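Large component of pyocin AP41 (Pseudomonas aeruginosa, PDB 4UHP) is a pseudomonal bacteriocin whose C-terminal piece, the DNase domain of the colicin/pyocin nuclease family seen here, probably cuts DNA as an HNH endonuclease. Local coordinates at residues P3-G8 and G39-S44; G15-G20 and S57-A62; H97-L102 and N113-T118. All coordinates share one frame; numbering follows the deposited sequence.

Contact 1. Residues P3-G8 and G39-S44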
loop_
_atom_site.group_PDB
_atom_site.type_symbol
_atom_site.label_atom_id
_atom_site.label_comp_id
_atom_site.label_asym_id
_atom_site.label_seq_id
_atom_site.Cartn_x
_atom_site.Cartn_y
_atom_site.Cartn_z
ATOM N N PRO C 3 11.197 5.752 21.631
ATOM C CA PRO C 3 11.063 7.100 21.062
ATOM C C PRO C 3 12.377 7.647 20.506
ATOM O O PRO C 3 13.447 7.293 21.001
ATOM C CB PRO C 3 10.594 7.943 22.255
ATOM C CG PRO C 3 10.018 6.961 23.220
ATOM C CD PRO C 3 10.840 5.722 23.058
ATOM N N GLY C 4 12.290 8.506 19.495
ATOM C CA GLY C 4 13.476 9.081 18.885
ATOM C C GLY C 4 13.210 10.336 18.073
ATOM O O GLY C 4 12.093 10.852 18.047
ATOM N N VAL C 5 14.253 10.829 17.411
ATOM C CA VAL C 5 14.160 12.034 16.593
ATOM C C VAL C 5 14.699 11.777 15.192
ATOM O O VAL C 5 15.822 11.300 15.028
ATOM C CB VAL C 5 14.940 13.208 17.216
ATOM C CG1 VAL C 5 14.718 14.480 16.410
ATOM C CG2 VAL C 5 14.532 13.415 18.663
ATOM N N ALA C 6 13.899 12.103 14.182
ATOM C CA ALA C 6 14.277 11.839 12.800
ATOM C C ALA C 6 15.339 12.812 12.307
ATOM O O ALA C 6 15.269 14.017 12.557
ATOM C CB ALA C 6 13.057 11.890 11.896
ATOM N N THR C 7 16.328 12.273 11.604
ATOM C CA THR C 7 17.384 13.077 11.010
ATOM C C THR C 7 17.593 12.664 9.562
ATOM O O THR C 7 17.190 11.575 9.157
ATOM C CB THR C 7 18.712 12.927 11.771
ATOM O OG1 THR C 7 19.147 11.563 11.704
ATOM C CG2 THR C 7 18.553 13.335 13.228
ATOM N N GLY C 8 18.225 13.534 8.783
ATOM C CA GLY C 8 18.561 13.201 7.412
ATOM C C GLY C 8 17.950 14.143 6.398
ATOM O O GLY C 8 16.895 14.734 6.633
ATOM N N GLY C 39 13.660 16.555 12.111
ATOM C CA GLY C 39 13.521 17.442 13.250
ATOM C C GLY C 39 12.295 17.154 14.092
ATOM O O GLY C 39 12.048 17.825 15.093
ATOM N N LYS C 40 11.515 16.158 13.687
ATOM C CA LYS C 40 10.328 15.777 14.442
ATOM C C LYS C 40 10.597 14.568 15.327
ATOM O O LYS C 40 11.494 13.769 15.055
ATOM C CB LYS C 40 9.159 15.490 13.502
ATOM C CG LYS C 40 8.566 16.735 12.867
ATOM C CD LYS C 40 7.311 16.409 12.081
ATOM C CE LYS C 40 6.650 17.675 11.562
ATOM N NZ LYS C 40 7.585 18.492 10.741
ATOM N N GLU C 41 9.810 14.440 16.390
ATOM C CA GLU C 41 9.968 13.337 17.324
ATOM C C GLU C 41 8.886 12.283 17.123
ATOM O O GLU C 41 7.730 12.606 16.840
ATOM C CB GLU C 41 9.947 13.849 18.766
ATOM C CG GLU C 41 11.197 14.614 19.176
ATOM C CD GLU C 41 11.033 15.338 20.501
ATOM O OE1 GLU C 41 9.986 15.150 21.155
ATOM O OE2 GLU C 41 11.957 16.077 20.903
ATOM N N PHE C 42 9.269 11.021 17.265
ATOM C CA PHE C 42 8.336 9.919 17.081
ATOM C C PHE C 42 8.384 8.983 18.281
ATOM O O PHE C 42 9.458 8.634 18.766
ATOM C CB PHE C 42 8.648 9.172 15.784
ATOM C CG PHE C 42 8.638 10.055 14.566
ATOM C CD1 PHE C 42 7.470 10.259 13.851
ATOM C CD2 PHE C 42 9.793 10.695 14.148
ATOM C CE1 PHE C 42 7.456 11.078 12.736
ATOM C CE2 PHE C 42 9.785 11.515 13.035
ATOM C CZ PHE C 42 8.614 11.706 12.327
ATOM N N LYS C 43 7.208 8.589 18.760
ATOM C CA LYS C 43 7.101 7.812 19.989
ATOM C C LYS C 43 7.459 6.347 19.767
ATOM O O LYS C 43 7.878 5.655 20.694
ATOM C CB LYS C 43 5.688 7.928 20.563
ATOM C CG LYS C 43 5.080 9.314 20.416
ATOM C CD LYS C 43 3.567 9.274 20.557
ATOM C CE LYS C 43 2.894 10.246 19.603
ATOM N NZ LYS C 43 2.609 9.608 18.288
ATOM N N SER C 44 7.291 5.883 18.534
ATOM C CA SER C 44 7.625 4.510 18.172
ATOM C C SER C 44 7.857 4.414 16.670
ATOM O O SER C 44 7.632 5.381 15.942
ATOM C CB SER C 44 6.516 3.549 18.605
ATOM O OG SER C 44 5.293 3.852 17.955
#
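Pro3 meets the second segment through its backbone: its CA makes a bent CA-H...O contact with Phe42 O, 3.2 Å away, while the ring lies beside Lys43 O. It leads into a two-stranded antiparallel sheet, strand 4-5 against strand 41-42, which ties the N-terminal end of the DNase domain to the chain between helices 31-37 and 45-56. At Gly4 the pair with Phe42 is hydrogen-bonded both ways, Gly4 N to Phe42 O and Phe42 N to Gly4 O, each 2.9 Å. The next pair, Val5 with Glu41, is non-hydrogen-bonded, and both side chains rise on the same exposed face. Val5 CG2, anti to the carbonyl carbon, touches Glu41 CG at 3.6 Å, and Val5 CG1 lies near Lys40 O. Thus the aliphatic part of the glutamate, rather than its carboxylate, makes this contact.

Ala6 carries the ladder past the strands. Its N donates to Lys40 O (3.1 Å), and its O receives Gly39 N at 3.0 Å in a nearly straight bond, 175° at the hydrogen. Phe42 is on the buried face, its ring edge-to-face with Phe48 of helix 45-56. With chi1 at -56° Phe42 CG is anti to its carbonyl carbon and beside its backbone N, and the methyl CB of Ala6 sits at the ring's edge, near its plane, 3.5 Å from Phe42 CE2.

Contact 2. Residues G15-G20 and S57-A62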
loop_
_atom_site.group_PDB
_atom_site.type_symbol
_atom_site.label_atom_id
_atom_site.label_comp_id
_atom_site.label_asym_id
_atom_site.label_seq_id
_atom_site.Cartn_x
_atom_site.Cartn_y
_atom_site.Cartn_z
ATOM N N GLY C 15 9.540 12.429 -9.863
ATOM C CA GLY C 15 8.969 11.577 -10.882
ATOM C C GLY C 15 8.340 10.391 -10.179
ATOM O O GLY C 15 7.962 10.501 -9.015
ATOM N N ASN C 16 8.230 9.257 -10.862
ATOM C CA ASN C 16 7.728 8.057 -10.209
ATOM C C ASN C 16 8.822 7.424 -9.354
ATOM O O ASN C 16 9.438 6.438 -9.753
ATOM C CB ASN C 16 7.207 7.056 -11.237
ATOM C CG ASN C 16 6.412 5.931 -10.602
ATOM O OD1 ASN C 16 6.141 5.948 -9.400
ATOM N ND2 ASN C 16 6.026 4.949 -11.407
ATOM N N TRP C 17 9.061 8.001 -8.180
ATOM C CA TRP C 17 10.134 7.538 -7.308
ATOM C C TRP C 17 9.819 6.177 -6.701
ATOM O O TRP C 17 10.723 5.459 -6.278
ATOM C CB TRP C 17 10.401 8.554 -6.197
ATOM C CG TRP C 17 9.286 8.669 -5.207
ATOM C CD1 TRP C 17 8.120 9.359 -5.365
ATOM C CD2 TRP C 17 9.233 8.083 -3.899
ATOM N NE1 TRP C 17 7.343 9.236 -4.238
ATOM C CE2 TRP C 17 8.003 8.459 -3.324
ATOM C CE3 TRP C 17 10.105 7.278 -3.161
ATOM C CZ2 TRP C 17 7.624 8.055 -2.043
ATOM C CZ3 TRP C 17 9.726 6.880 -1.891
ATOM C CH2 TRP C 17 8.499 7.269 -1.345
ATOM N N LEU C 18 8.538 5.821 -6.661
ATOM C CA LEU C 18 8.129 4.532 -6.113
ATOM C C LEU C 18 8.345 3.404 -7.117
ATOM O O LEU C 18 8.155 2.232 -6.794
ATOM C CB LEU C 18 6.666 4.572 -5.669
ATOM C CG LEU C 18 6.407 5.209 -4.303
ATOM C CD1 LEU C 18 4.934 5.142 -3.946
ATOM C CD2 LEU C 18 7.247 4.527 -3.232
ATOM N N ALA C 19 8.743 3.766 -8.333
ATOM C CA ALA C 19 9.040 2.778 -9.363
ATOM C C ALA C 19 10.398 2.134 -9.113
ATOM O O ALA C 19 10.662 1.020 -9.565
ATOM C CB ALA C 19 9.002 3.414 -10.741
ATOM N N GLY C 20 11.259 2.840 -8.387
ATOM C CA GLY C 20 12.574 2.327 -8.052
ATOM C C GLY C 20 12.551 1.380 -6.867
ATOM O O GLY C 20 13.578 0.812 -6.497
ATOM N N SER C 57 1.482 11.309 1.346
ATOM C CA SER C 57 0.152 11.716 0.893
ATOM C C SER C 57 0.052 13.216 0.623
ATOM O O SER C 57 -0.892 13.671 -0.019
ATOM C CB SER C 57 -0.909 11.322 1.921
ATOM O OG SER C 57 -0.901 12.209 3.027
ATOM N N LYS C 58 1.013 13.982 1.130
ATOM C CA LYS C 58 1.036 15.423 0.899
ATOM C C LYS C 58 2.019 15.779 -0.210
ATOM O O LYS C 58 2.292 16.953 -0.458
ATOM C CB LYS C 58 1.397 16.173 2.186
ATOM C CG LYS C 58 0.282 16.205 3.221
ATOM C CD LYS C 58 0.673 17.029 4.439
ATOM C CE LYS C 58 1.041 16.139 5.617
ATOM N NZ LYS C 58 -0.124 15.339 6.089
ATOM N N ASP C 59 2.546 14.757 -0.877
ATOM C CA ASP C 59 3.535 14.959 -1.930
ATOM C C ASP C 59 2.948 14.650 -3.305
ATOM O O ASP C 59 2.643 13.499 -3.609
ATOM C CB ASP C 59 4.768 14.088 -1.670
ATOM C CG ASP C 59 5.827 14.234 -2.746
ATOM O OD1 ASP C 59 5.912 15.317 -3.360
ATOM O OD2 ASP C 59 6.580 13.264 -2.972
ATOM N N PRO C 60 2.792 15.689 -4.142
ATOM C CA PRO C 60 2.239 15.539 -5.493
ATOM C C PRO C 60 3.051 14.576 -6.358
ATOM O O PRO C 60 2.465 13.826 -7.134
ATOM C CB PRO C 60 2.293 16.963 -6.058
ATOM C CG PRO C 60 3.287 17.683 -5.211
ATOM C CD PRO C 60 3.155 17.085 -3.851
ATOM N N SER C 61 4.373 14.585 -6.213
ATOM C CA SER C 61 5.234 13.715 -7.009
ATOM C C SER C 61 4.952 12.239 -6.734
ATOM O O SER C 61 5.227 11.378 -7.569
ATOM C CB SER C 61 6.709 14.018 -6.734
ATOM O OG SER C 61 7.105 13.504 -5.476
ATOM N N ALA C 62 4.404 11.952 -5.557
ATOM C CA ALA C 62 4.054 10.587 -5.189
ATOM C C ALA C 62 2.596 10.289 -5.517
ATOM O O ALA C 62 2.273 9.224 -6.042
ATOM C CB ALA C 62 4.320 10.355 -3.715
#
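Trp17 and Ala62 make the apolar part of this contact, edge to methyl. The indole comes in by its pyrrole edge: NE1 lies 3.3 Å from Ala62 CB, which sits near the ring plane, and CE2 follows at 4.2 Å from the same CB. Leu18 CG packs over the centre of one face of the Trp17 ring, 3.7 Å above the plane.

The polar groups of the two segments are less favourably matched. Trp17 NE1 is buried without a hydrogen-bond partner; the carboxylate oxygen Asp59 OD2 remains 4.3 Å from it. Gly15 O and Ser61 O, both acceptors, are modelled 3.2 Å apart, but Gly15 is poorly ordered and so short an approach is uncertain.

Capping bonds stay within 57-62. Asp59 is the N-cap of helix 60-63: its OD1 takes a weak bond from Ser61 N, and Ser61 OG donates to OD2 at 2.6 Å, on the syn side but 30° out of the carboxylate plane. Gln32 of helix 31-37 also bonds Ser61 OG, which ties the cap to that helix.

The loop 15-20 therefore lies between the start of helix 60-63 and strand 114-117 of the three-stranded sheet.

Contact 3. Residues H97-L102 and N113-T118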
loop_
_atom_site.group_PDB
_atom_site.type_symbol
_atom_site.label_atom_id
_atom_site.label_comp_id
_atom_site.label_asym_id
_atom_site.label_seq_id
_atom_site.Cartn_x
_atom_site.Cartn_y
_atom_site.Cartn_z
ATOM N N HIS C 97 12.445 0.080 4.965
ATOM C CA HIS C 97 13.511 -0.762 5.484
ATOM C C HIS C 97 14.785 0.023 5.747
ATOM O O HIS C 97 15.127 0.947 5.008
ATOM C CB HIS C 97 13.801 -1.913 4.522
ATOM C CG HIS C 97 12.886 -3.082 4.695
ATOM N ND1 HIS C 97 13.017 -3.982 5.731
ATOM C CD2 HIS C 97 11.820 -3.496 3.971
ATOM C CE1 HIS C 97 12.073 -4.900 5.636
ATOM N NE2 HIS C 97 11.334 -4.631 4.574
ATOM N N HIS C 98 15.475 -0.354 6.817
ATOM C CA HIS C 98 16.777 0.214 7.127
ATOM C C HIS C 98 17.841 -0.485 6.294
ATOM O O HIS C 98 17.883 -1.715 6.241
ATOM C CB HIS C 98 17.085 0.083 8.620
ATOM C CG HIS C 98 16.056 0.711 9.509
ATOM N ND1 HIS C 98 14.886 0.073 9.861
ATOM C CD2 HIS C 98 16.019 1.925 10.108
ATOM C CE1 HIS C 98 14.174 0.864 10.644
ATOM N NE2 HIS C 98 14.839 1.995 10.809
ATOM N N VAL C 99 18.687 0.298 5.633
ATOM C CA VAL C 99 19.761 -0.258 4.817
ATOM C C VAL C 99 20.727 -1.051 5.690
ATOM O O VAL C 99 21.034 -2.208 5.400
ATOM C CB VAL C 99 20.527 0.839 4.062
ATOM C CG1 VAL C 99 21.563 0.217 3.142
ATOM C CG2 VAL C 99 19.561 1.708 3.269
ATOM N N VAL C 100 21.196 -0.423 6.764
ATOM C CA VAL C 100 22.025 -1.109 7.748
ATOM C C VAL C 100 21.267 -1.242 9.069
ATOM O O VAL C 100 20.738 -0.261 9.591
ATOM C CB VAL C 100 23.368 -0.376 7.980
ATOM C CG1 VAL C 100 24.314 -0.618 6.814
ATOM C CG2 VAL C 100 23.149 1.113 8.191
ATOM N N PRO C 101 21.198 -2.472 9.605
ATOM C CA PRO C 101 20.459 -2.756 10.842
ATOM C C PRO C 101 21.054 -2.068 12.070
ATOM O O PRO C 101 22.189 -1.596 12.025
ATOM C CB PRO C 101 20.557 -4.282 10.969
ATOM C CG PRO C 101 21.741 -4.664 10.155
ATOM C CD PRO C 101 21.788 -3.689 9.022
ATOM N N LEU C 102 20.285 -2.025 13.155
ATOM C CA LEU C 102 20.677 -1.300 14.361
ATOM C C LEU C 102 21.904 -1.894 15.049
ATOM O O LEU C 102 22.604 -1.202 15.788
ATOM C CB LEU C 102 19.509 -1.256 15.350
ATOM N N ASN C 113 19.093 6.428 6.081
ATOM C CA ASN C 113 19.304 4.994 6.245
ATOM C C ASN C 113 18.070 4.202 5.814
ATOM O O ASN C 113 18.021 2.975 5.947
ATOM C CB ASN C 113 19.663 4.674 7.699
ATOM C CG ASN C 113 20.206 3.269 7.872
ATOM O OD1 ASN C 113 20.681 2.654 6.917
ATOM N ND2 ASN C 113 20.133 2.753 9.093
ATOM N N LEU C 114 17.076 4.913 5.291
ATOM C CA LEU C 114 15.808 4.301 4.908
ATOM C C LEU C 114 15.631 4.226 3.397
ATOM O O LEU C 114 15.996 5.149 2.669
ATOM C CB LEU C 114 14.640 5.079 5.521
ATOM C CG LEU C 114 14.617 5.182 7.046
ATOM C CD1 LEU C 114 13.461 6.048 7.508
ATOM C CD2 LEU C 114 14.535 3.801 7.666
ATOM N N VAL C 115 15.066 3.115 2.935
ATOM C CA VAL C 115 14.686 2.954 1.537
ATOM C C VAL C 115 13.312 2.296 1.449
ATOM O O VAL C 115 12.882 1.618 2.384
ATOM C CB VAL C 115 15.704 2.101 0.751
ATOM C CG1 VAL C 115 17.017 2.851 0.576
ATOM C CG2 VAL C 115 15.927 0.759 1.441
ATOM N N ILE C 116 12.621 2.506 0.335
ATOM C CA ILE C 116 11.350 1.833 0.096
ATOM C C ILE C 116 11.557 0.680 -0.878
ATOM O O ILE C 116 12.172 0.854 -1.929
ATOM C CB ILE C 116 10.284 2.790 -0.469
ATOM C CG1 ILE C 116 10.141 4.028 0.422
ATOM C CG2 ILE C 116 8.949 2.069 -0.626
ATOM C CD1 ILE C 116 9.758 3.718 1.853
ATOM N N VAL C 117 11.052 -0.499 -0.520
ATOM C CA VAL C 117 11.181 -1.676 -1.372
ATOM C C VAL C 117 9.859 -2.426 -1.490
ATOM O O VAL C 117 9.004 -2.349 -0.605
ATOM C CB VAL C 117 12.254 -2.653 -0.845
ATOM C CG1 VAL C 117 13.625 -1.997 -0.837
ATOM C CG2 VAL C 117 11.887 -3.143 0.544
ATOM N N THR C 118 9.693 -3.145 -2.594
ATOM C CA THR C 118 8.552 -4.035 -2.755
ATOM C C THR C 118 8.848 -5.335 -2.018
ATOM O O THR C 118 10.014 -5.660 -1.796
ATOM C CB THR C 118 8.252 -4.322 -4.242
ATOM O OG1 THR C 118 9.384 -4.958 -4.851
ATOM C CG2 THR C 118 7.926 -3.032 -4.983
#
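His97-Val115 and His98-Leu114 are the bridges of an antiparallel strand pairing, 95-98 against 114-117, close to the centre of the domain; strand 27-28 flanks 114-117 on its other edge. His97 and Val115 form the hydrogen-bonded pair: His97 N to Val115 O and Val115 N to His97 O are both 3.0 Å. His98 and Leu114 are the non-hydrogen-bonded pair. Their side chains run side by side, and Leu114 CD2 lies over one face of the imidazole, 3.7 Å from the centroid and 26° off the ring normal, a CH-pi contact. His98 NE2 is bonded to Leu108 O, which would help fix the rotation of the ring. On the other face of the sheet, Val117 CG2 reaches His97 CD2 at 3.4 Å, and the His97 ring also stacks on His122 of helix 119-127.

Two strands followed by a helix is the ββα arrangement of the HNH (His-Me finger) nucleases. Here 95-98, 114-117 and 119-127 supply it, with Thr118 as N-cap of the helix.

Beyond the strands Asn113 takes over the pairing. Its backbone O receives Val99 N at 2.8 Å. With CG anti to the backbone N (chi1 -167°), its amide reaches Val100 and grips the peptide backbone twice: OD1 accepts from Val100 N on an in-plane lone pair, and ND2 donates to Val100 O, again in the carbonyl plane, each at 3.1 Å. The Val100 side chain crosses that of Asn113 at about a right angle, with CG2 3.2 Å from Asn113 OD1.

Contacts 1 and 3 are both antiparallel ladders, but contact 1 lies towards the surface, its centre about 15 Å from that of the chain, the centre of contact 3 about 8 Å. Contact 2 is the buried one and relies on packing: contact 1 has four backbone bonds, contact 3 three plus two from the Asn113 side-chain amide, whereas the two segments of contact 2 share no hydrogen bond. Contacts 2 and 3 meet on strand 114-117, where Trp17 CZ3 is 3.7 Å from Ile116 CG1. Contact 1 touches neither, yet helix 45-56 links it to contact 3, since Phe48 meets both Phe42 and Leu114. Along the chain contacts 1 and 2 interleave, and contact 3 follows.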